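Local coordinates for protein Non-reducing end beta-L-arabinofuranosidase (Bacteroides thetaiotaomicron, PDB 5MQO) that probably hydrolyses glycosidic bonds of complex plant pectin, as a glycoside hydrolase of family GH127 from a gut bacterium, at residues A[196-201]-A[219-224]; A[200-205]-A[248-253]. All coordinates share one frame; numbering follows the deposited sequence.

Helix 192-208 is common to both interactions: in interaction 1 it packs on helix 212-230, the next helix in the chain, and in interaction 2 on helix 243-255, the one after that. Ala-200 and Gly-201 are common to segments 196-201 and 200-205, and the centres of the two contacts lie about 8 Å apart. The two contacts touch directly: Thr-221 OG1 is 3.6 Å from Met-251 CG, and Met-198 CE is 3.8 Å from Val-248 N. Both contacts are buried within the catalytic domain, their centres about 24 and 20 Å from the centre of the chain, and they form one continuous piece of interhelical core.

Interaction 1. Residues A[196-201]-A[219-224]; sequences HLMMAG and KATDFL
Met-198 lays its thioether across the side chain of Thr-221 at about a right angle, with SD 3.4 Å from Thr-221 OG1 and its own CG equally near that oxygen. This is close packing and not a hydrogen bond, since the hydroxyl is bonded to the carbonyl oxygen of Ala-217 one turn back on its own helix. The thioether is bent at its end (chi3 -70°), which turns the methyl back toward helix 243-255; it still meets Leu-224 tip to tip, Met-198 CE to Leu-224 CD1 4.2 Å. Beside this pair, one branch of Leu-197, CD2, rests on Ala-220 CB at 3.7 Å. The two helices form an antiparallel hairpin of the kind from which the (alpha/alpha)6 barrel of this family is built; the axes of the two short segments run at 149° to each other, 9.5 Å apart at their closest, with Met-198 and Thr-221 nearest in the backbone. Further out, Leu-194, one turn before Met-198, extends the seam by touching Ala-220, Phe-223 and Leu-224. Tyr-104 of helix 102-117 and Ile-143 also pack on Leu-197, while the ring of Phe-223 meets that of Tyr-142 edge-to-face.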
ATOM      1  N   HIS A 196      18.262   4.578   1.172  1.00 71.40           N
ATOM      2  CA  HIS A 196      17.225   5.546   0.944  1.00 71.72           C
ATOM      3  C   HIS A 196      17.705   6.645   0.039  1.00 72.36           C
ATOM      4  O   HIS A 196      16.916   7.188  -0.735  1.00 79.19           O
ATOM      5  CB  HIS A 196      16.737   6.109   2.261  1.00 76.08           C
ATOM      6  CG  HIS A 196      16.050   5.088   3.095  1.00 80.43           C
ATOM      7  ND1 HIS A 196      14.883   4.477   2.691  1.00 83.12           N
ATOM      8  CD2 HIS A 196      16.384   4.530   4.280  1.00 82.13           C
ATOM      9  CE1 HIS A 196      14.514   3.597   3.604  1.00 85.26           C
ATOM     10  NE2 HIS A 196      15.408   3.611   4.578  1.00 85.89           N
ATOM     11  N   LEU A 197      18.987   6.977   0.112  1.00 69.60           N
ATOM     12  CA  LEU A 197      19.575   7.893  -0.856  1.00 69.41           C
ATOM     13  C   LEU A 197      19.424   7.376  -2.291  1.00 66.38           C
ATOM     14  O   LEU A 197      19.174   8.174  -3.185  1.00 65.95           O
ATOM     15  CB  LEU A 197      21.052   8.166  -0.552  1.00 70.18           C
ATOM     16  CG  LEU A 197      21.766   9.172  -1.461  1.00 71.65           C
ATOM     17  CD1 LEU A 197      21.293  10.589  -1.203  1.00 72.82           C
ATOM     18  CD2 LEU A 197      23.256   9.069  -1.247  1.00 71.99           C
ATOM     19  N   MET A 198      19.564   6.071  -2.510  1.00 63.23           N
ATOM     20  CA  MET A 198      19.405   5.530  -3.851  1.00 66.73           C
ATOM     21  C   MET A 198      18.038   5.909  -4.440  1.00 65.76           C
ATOM     22  O   MET A 198      17.946   6.483  -5.516  1.00 66.56           O
ATOM     23  CB  MET A 198      19.565   4.011  -3.887  1.00 69.26           C
ATOM     24  CG  MET A 198      20.941   3.472  -3.516  1.00 72.87           C
ATOM     25  SD  MET A 198      21.062   1.675  -3.798  1.00 76.88           S
ATOM     26  CE  MET A 198      19.984   1.050  -2.520  1.00 78.99           C
ATOM     27  N   MET A 199      16.970   5.607  -3.731  1.00 66.38           N
ATOM     28  CA  MET A 199      15.655   5.849  -4.284  1.00 67.82           C
ATOM     29  C   MET A 199      15.361   7.335  -4.422  1.00 64.22           C
ATOM     30  O   MET A 199      14.693   7.737  -5.379  1.00 62.12           O
ATOM     31  CB  MET A 199      14.552   5.123  -3.491  1.00 72.44           C
ATOM     32  CG  MET A 199      14.153   3.775  -4.083  1.00 75.62           C
ATOM     33  SD  MET A 199      13.605   3.896  -5.805  1.00 82.04           S
ATOM     34  CE  MET A 199      12.243   2.726  -5.745  1.00 90.39           C
ATOM     35  N   ALA A 200      15.886   8.143  -3.503  1.00 60.00           N
ATOM     36  CA  ALA A 200      15.687   9.596  -3.574  1.00 59.82           C
ATOM     37  C   ALA A 200      16.304  10.173  -4.843  1.00 57.75           C
ATOM     38  O   ALA A 200      15.729  11.051  -5.497  1.00 57.86           O
ATOM     39  CB  ALA A 200      16.253  10.293  -2.340  1.00 58.96           C
ATOM     40  N   GLY A 201      17.466   9.656  -5.186  1.00 55.29           N
ATOM     41  CA  GLY A 201      18.193  10.128  -6.335  1.00 58.40           C
ATOM     42  C   GLY A 201      17.573   9.696  -7.639  1.00 60.00           C
ATOM     43  O   GLY A 201      17.539  10.492  -8.589  1.00 60.25           O
ATOM     44  N   LYS A 219      27.148   6.740  -6.688  1.00 65.98           N
ATOM     45  CA  LYS A 219      28.302   6.578  -5.810  1.00 67.97           C
ATOM     46  C   LYS A 219      27.984   5.802  -4.533  1.00 64.41           C
ATOM     47  O   LYS A 219      28.761   4.938  -4.130  1.00 63.42           O
ATOM     48  CB  LYS A 219      28.895   7.936  -5.450  1.00 73.07           C
ATOM     49  CG  LYS A 219      29.572   8.641  -6.613  1.00 76.56           C
ATOM     50  CD  LYS A 219      30.208   9.914  -6.101  1.00 81.18           C
ATOM     51  CE  LYS A 219      30.936  10.649  -7.199  1.00 85.26           C
ATOM     52  NZ  LYS A 219      31.909  11.585  -6.577  1.00 88.00           N
ATOM     53  N   ALA A 220      26.847   6.109  -3.910  1.00 62.52           N
ATOM     54  CA  ALA A 220      26.396   5.394  -2.699  1.00 60.99           C
ATOM     55  C   ALA A 220      26.231   3.905  -2.977  1.00 61.05           C
ATOM     56  O   ALA A 220      26.617   3.041  -2.165  1.00 60.27           O
ATOM     57  CB  ALA A 220      25.086   5.969  -2.208  1.00 58.87           C
ATOM     58  N   THR A 221      25.655   3.624  -4.142  1.00 58.28           N
ATOM     59  CA  THR A 221      25.438   2.268  -4.601  1.00 56.22           C
ATOM     60  C   THR A 221      26.762   1.526  -4.761  1.00 55.85           C
ATOM     61  O   THR A 221      26.882   0.371  -4.315  1.00 55.61           O
ATOM     62  CB  THR A 221      24.653   2.293  -5.934  1.00 56.10           C
ATOM     63  OG1 THR A 221      23.432   3.027  -5.761  1.00 52.05           O
ATOM     64  CG2 THR A 221      24.361   0.888  -6.455  1.00 55.58           C
ATOM     65  N   ASP A 222      27.745   2.178  -5.393  1.00 57.18           N
ATOM     66  CA  ASP A 222      29.098   1.576  -5.576  1.00 57.54           C
ATOM     67  C   ASP A 222      29.751   1.271  -4.225  1.00 56.44           C
ATOM     68  O   ASP A 222      30.410   0.236  -4.041  1.00 51.94           O
ATOM     69  CB  ASP A 222      29.999   2.470  -6.432  1.00 57.10           C
ATOM     70  CG  ASP A 222      29.563   2.514  -7.910  1.00 59.75           C
ATOM     71  OD1 ASP A 222      29.085   1.497  -8.451  1.00 59.51           O
ATOM     72  OD2 ASP A 222      29.710   3.569  -8.564  1.00 62.16           O
ATOM     73  N   PHE A 223      29.521   2.166  -3.272  1.00 58.21           N
ATOM     74  CA  PHE A 223      29.994   1.956  -1.928  1.00 62.35           C
ATOM     75  C   PHE A 223      29.380   0.699  -1.272  1.00 64.05           C
ATOM     76  O   PHE A 223      30.101  -0.082  -0.666  1.00 65.31           O
ATOM     77  CB  PHE A 223      29.775   3.194  -1.057  1.00 64.20           C
ATOM     78  CG  PHE A 223      30.270   3.000   0.327  1.00 67.43           C
ATOM     79  CD1 PHE A 223      31.636   3.008   0.576  1.00 69.73           C
ATOM     80  CD2 PHE A 223      29.392   2.690   1.358  1.00 67.47           C
ATOM     81  CE1 PHE A 223      32.118   2.742   1.843  1.00 71.33           C
ATOM     82  CE2 PHE A 223      29.870   2.437   2.623  1.00 70.36           C
ATOM     83  CZ  PHE A 223      31.238   2.460   2.870  1.00 70.58           C
ATOM     84  N   LEU A 224      28.066   0.512  -1.389  1.00 66.88           N
ATOM     85  CA  LEU A 224      27.440  -0.721  -0.928  1.00 69.69           C
ATOM     86  C   LEU A 224      28.016  -1.953  -1.621  1.00 71.73           C
ATOM     87  O   LEU A 224      28.238  -2.961  -0.959  1.00 74.37           O
ATOM     88  CB  LEU A 224      25.945  -0.732  -1.181  1.00 73.12           C
ATOM     89  CG  LEU A 224      25.056   0.299  -0.522  1.00 78.14           C
ATOM     90  CD1 LEU A 224      23.603  -0.059  -0.818  1.00 78.83           C
ATOM     91  CD2 LEU A 224      25.310   0.340   0.978  1.00 81.94           C
TER

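Interaction 2. Residues A[200-205]-A[248-253]; sequences AGIVHH and VVEMYR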
ATOM      1  N   ALA A 200      15.886   8.143  -3.503  1.00 60.00           N
ATOM      2  CA  ALA A 200      15.687   9.596  -3.574  1.00 59.82           C
ATOM      3  C   ALA A 200      16.304  10.173  -4.843  1.00 57.75           C
ATOM      4  O   ALA A 200      15.729  11.051  -5.497  1.00 57.86           O
ATOM      5  CB  ALA A 200      16.253  10.293  -2.340  1.00 58.96           C
ATOM      6  N   GLY A 201      17.466   9.656  -5.186  1.00 55.29           N
ATOM      7  CA  GLY A 201      18.193  10.128  -6.335  1.00 58.40           C
ATOM      8  C   GLY A 201      17.573   9.696  -7.639  1.00 60.00           C
ATOM      9  O   GLY A 201      17.539  10.492  -8.589  1.00 60.25           O
ATOM     10  N   ILE A 202      17.097   8.442  -7.692  1.00 59.37           N
ATOM     11  CA  ILE A 202      16.443   7.913  -8.901  1.00 59.69           C
ATOM     12  C   ILE A 202      15.175   8.742  -9.184  1.00 60.62           C
ATOM     13  O   ILE A 202      14.970   9.250 -10.286  1.00 59.90           O
ATOM     14  CB  ILE A 202      16.043   6.436  -8.731  1.00 59.53           C
ATOM     15  CG1 ILE A 202      17.261   5.541  -8.633  1.00 60.21           C
ATOM     16  CG2 ILE A 202      15.156   5.933  -9.882  1.00 59.95           C
ATOM     17  CD1 ILE A 202      16.928   4.268  -7.877  1.00 61.14           C
ATOM     18  N   VAL A 203      14.342   8.862  -8.156  1.00 60.12           N
ATOM     19  CA  VAL A 203      13.091   9.597  -8.236  1.00 59.97           C
ATOM     20  C   VAL A 203      13.338  11.067  -8.598  1.00 59.34           C
ATOM     21  O   VAL A 203      12.599  11.640  -9.402  1.00 56.12           O
ATOM     22  CB  VAL A 203      12.311   9.480  -6.913  1.00 60.53           C
ATOM     23  CG1 VAL A 203      11.102  10.405  -6.893  1.00 62.05           C
ATOM     24  CG2 VAL A 203      11.874   8.033  -6.687  1.00 61.40           C
ATOM     25  N   HIS A 204      14.371  11.664  -8.015  1.00 58.81           N
ATOM     26  CA  HIS A 204      14.685  13.032  -8.349  1.00 62.54           C
ATOM     27  C   HIS A 204      15.076  13.171  -9.825  1.00 60.66           C
ATOM     28  O   HIS A 204      14.608  14.078 -10.505  1.00 57.87           O
ATOM     29  CB  HIS A 204      15.797  13.580  -7.469  1.00 66.58           C
ATOM     30  CG  HIS A 204      16.187  14.973  -7.830  1.00 67.91           C
ATOM     31  ND1 HIS A 204      17.270  15.256  -8.637  1.00 70.58           N
ATOM     32  CD2 HIS A 204      15.600  16.156  -7.547  1.00 68.09           C
ATOM     33  CE1 HIS A 204      17.346  16.562  -8.814  1.00 71.60           C
ATOM     34  NE2 HIS A 204      16.347  17.132  -8.161  1.00 71.70           N
ATOM     35  N   HIS A 205      15.932  12.266 -10.295  1.00 60.76           N
ATOM     36  CA  HIS A 205      16.367  12.213 -11.705  1.00 61.71           C
ATOM     37  C   HIS A 205      15.198  12.124 -12.665  1.00 60.60           C
ATOM     38  O   HIS A 205      15.121  12.848 -13.641  1.00 62.29           O
ATOM     39  CB  HIS A 205      17.269  11.006 -11.923  1.00 63.27           C
ATOM     40  CG  HIS A 205      17.791  10.872 -13.319  1.00 68.29           C
ATOM     41  ND1 HIS A 205      18.377  11.919 -14.001  1.00 70.47           N
ATOM     42  CD2 HIS A 205      17.862   9.800 -14.145  1.00 69.82           C
ATOM     43  CE1 HIS A 205      18.766  11.503 -15.194  1.00 70.50           C
ATOM     44  NE2 HIS A 205      18.469  10.222 -15.307  1.00 70.87           N
ATOM     45  N   VAL A 248      18.477  -1.214  -5.106  1.00 66.52           N
ATOM     46  CA  VAL A 248      19.600  -1.741  -5.890  1.00 65.09           C
ATOM     47  C   VAL A 248      19.134  -2.252  -7.263  1.00 62.24           C
ATOM     48  O   VAL A 248      19.803  -2.010  -8.270  1.00 63.83           O
ATOM     49  CB  VAL A 248      20.451  -2.777  -5.075  1.00 68.47           C
ATOM     50  CG1 VAL A 248      19.722  -4.081  -4.863  1.00 72.46           C
ATOM     51  CG2 VAL A 248      21.763  -3.100  -5.766  1.00 70.77           C
ATOM     52  N   VAL A 249      17.982  -2.919  -7.321  1.00 60.46           N
ATOM     53  CA  VAL A 249      17.396  -3.322  -8.616  1.00 57.94           C
ATOM     54  C   VAL A 249      16.905  -2.081  -9.378  1.00 57.25           C
ATOM     55  O   VAL A 249      16.998  -1.998 -10.619  1.00 54.68           O
ATOM     56  CB  VAL A 249      16.236  -4.323  -8.453  1.00 57.14           C
ATOM     57  CG1 VAL A 249      15.570  -4.628  -9.796  1.00 57.81           C
ATOM     58  CG2 VAL A 249      16.730  -5.623  -7.845  1.00 57.28           C
ATOM     59  N   GLU A 250      16.390  -1.104  -8.652  1.00 55.13           N
ATOM     60  CA  GLU A 250      15.982   0.108  -9.326  1.00 56.92           C
ATOM     61  C   GLU A 250      17.210   0.877  -9.870  1.00 57.07           C
ATOM     62  O   GLU A 250      17.121   1.545 -10.885  1.00 54.48           O
ATOM     63  CB  GLU A 250      15.102   0.966  -8.425  1.00 56.11           C
ATOM     64  CG  GLU A 250      14.180   1.903  -9.177  1.00 57.48           C
ATOM     65  CD  GLU A 250      13.255   1.204 -10.164  1.00 60.07           C
ATOM     66  OE1 GLU A 250      13.001   1.794 -11.252  1.00 59.74           O
ATOM     67  OE2 GLU A 250      12.763   0.087  -9.846  1.00 62.97           O
ATOM     68  N   MET A 251      18.356   0.747  -9.217  1.00 58.86           N
ATOM     69  CA  MET A 251      19.569   1.357  -9.742  1.00 59.68           C
ATOM     70  C   MET A 251      20.109   0.652 -10.950  1.00 58.39           C
ATOM     71  O   MET A 251      20.624   1.319 -11.853  1.00 57.68           O
ATOM     72  CB  MET A 251      20.652   1.447  -8.693  1.00 62.94           C
ATOM     73  CG  MET A 251      20.601   2.774  -7.974  1.00 66.10           C
ATOM     74  SD  MET A 251      21.304   4.062  -9.011  1.00 70.60           S
ATOM     75  CE  MET A 251      21.036   5.399  -7.874  1.00 71.10           C
ATOM     76  N   TYR A 252      20.000  -0.676 -10.982  1.00 56.99           N
ATOM     77  CA  TYR A 252      20.357  -1.424 -12.206  1.00 58.02           C
ATOM     78  C   TYR A 252      19.461  -0.996 -13.354  1.00 56.28           C
ATOM     79  O   TYR A 252      19.937  -0.635 -14.413  1.00 57.21           O
ATOM     80  CB  TYR A 252      20.248  -2.925 -11.998  1.00 58.56           C
ATOM     81  CG  TYR A 252      20.217  -3.748 -13.262  1.00 58.92           C
ATOM     82  CD1 TYR A 252      21.360  -3.927 -14.051  1.00 59.85           C
ATOM     83  CD2 TYR A 252      19.045  -4.388 -13.651  1.00 60.40           C
ATOM     84  CE1 TYR A 252      21.324  -4.712 -15.207  1.00 60.40           C
ATOM     85  CE2 TYR A 252      18.991  -5.172 -14.799  1.00 62.18           C
ATOM     86  CZ  TYR A 252      20.126  -5.333 -15.582  1.00 61.92           C
ATOM     87  OH  TYR A 252      20.014  -6.132 -16.704  1.00 62.41           O
ATOM     88  N   ARG A 253      18.159  -1.002 -13.106  1.00 55.00           N
ATOM     89  CA  ARG A 253      17.191  -0.403 -14.019  1.00 54.13           C
ATOM     90  C   ARG A 253      17.558   0.976 -14.517  1.00 54.11           C
ATOM     91  O   ARG A 253      17.390   1.242 -15.697  1.00 55.59           O
ATOM     92  CB  ARG A 253      15.798  -0.340 -13.383  1.00 53.88           C
ATOM     93  CG  ARG A 253      15.118  -1.707 -13.394  1.00 53.16           C
ATOM     94  CD  ARG A 253      13.959  -1.776 -12.452  1.00 50.83           C
ATOM     95  NE  ARG A 253      13.474  -3.137 -12.360  1.00 50.11           N
ATOM     96  CZ  ARG A 253      12.540  -3.523 -11.492  1.00 49.85           C
ATOM     97  NH1 ARG A 253      11.982  -2.635 -10.672  1.00 50.45           N
ATOM     98  NH2 ARG A 253      12.145  -4.795 -11.452  1.00 48.14           N
TER
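Ile-202 drives its side chain obliquely against both Glu-250 and Met-251, consecutive residues of helix 243-255. Its terminal methyl, CD1, lies alongside the aliphatic part of the glutamate, 3.8 Å from Glu-250 CB and close to CG as well, and also reaches Met-251 CG at 4.0 Å. Lower on the same branch, Ile-202 CG1 takes the methionine methyl, Met-251 CE, at 3.9 Å. A bend at chi2 (-77°) brings the end of the methionine back to the isoleucine, so that CG and CE touch the same branch at different heights.

The glutamate splits its roles along its length: CB and CG belong to the apolar seam, while the bend at chi2 (57°) turns the carboxylate off it toward charged partners. Arg-253 gives NH1 to Glu-250 OE2 in a moderately bent salt bridge of 2.9 Å that arrives on the syn side, tilted 20° out of the carboxylate plane but nearly in that of the guanidinium. Val-249 CG1 sits 3.5 Å above one face of the Arg-253 guanidinium, displaced toward its rim. The other oxygen, OE1, pairs with Arg-206 of helix 192-208 and accepts a hydrogen bond from the backbone N of Asp-27, so the buried carboxylate has positive groups at both oxygens, which would probably stabilise its ionised form. An alanine at Glu-250 would remove the carboxylate and CG, and would probably leave Arg-206 without this buried counter-charge, Arg-253 without one of its anions, and a gap beside Ile-202 CD1.

Arg-253 is further tied by salt bridges to Asp-309 and Glu-313 of helix 297-314. An apolar interhelical seam edged by a charged network joins helix 192-208 to helix 243-255, with helix 212-230 between them in sequence, consistent with the (alpha/alpha)6 barrel expected of the GH127 catalytic domain.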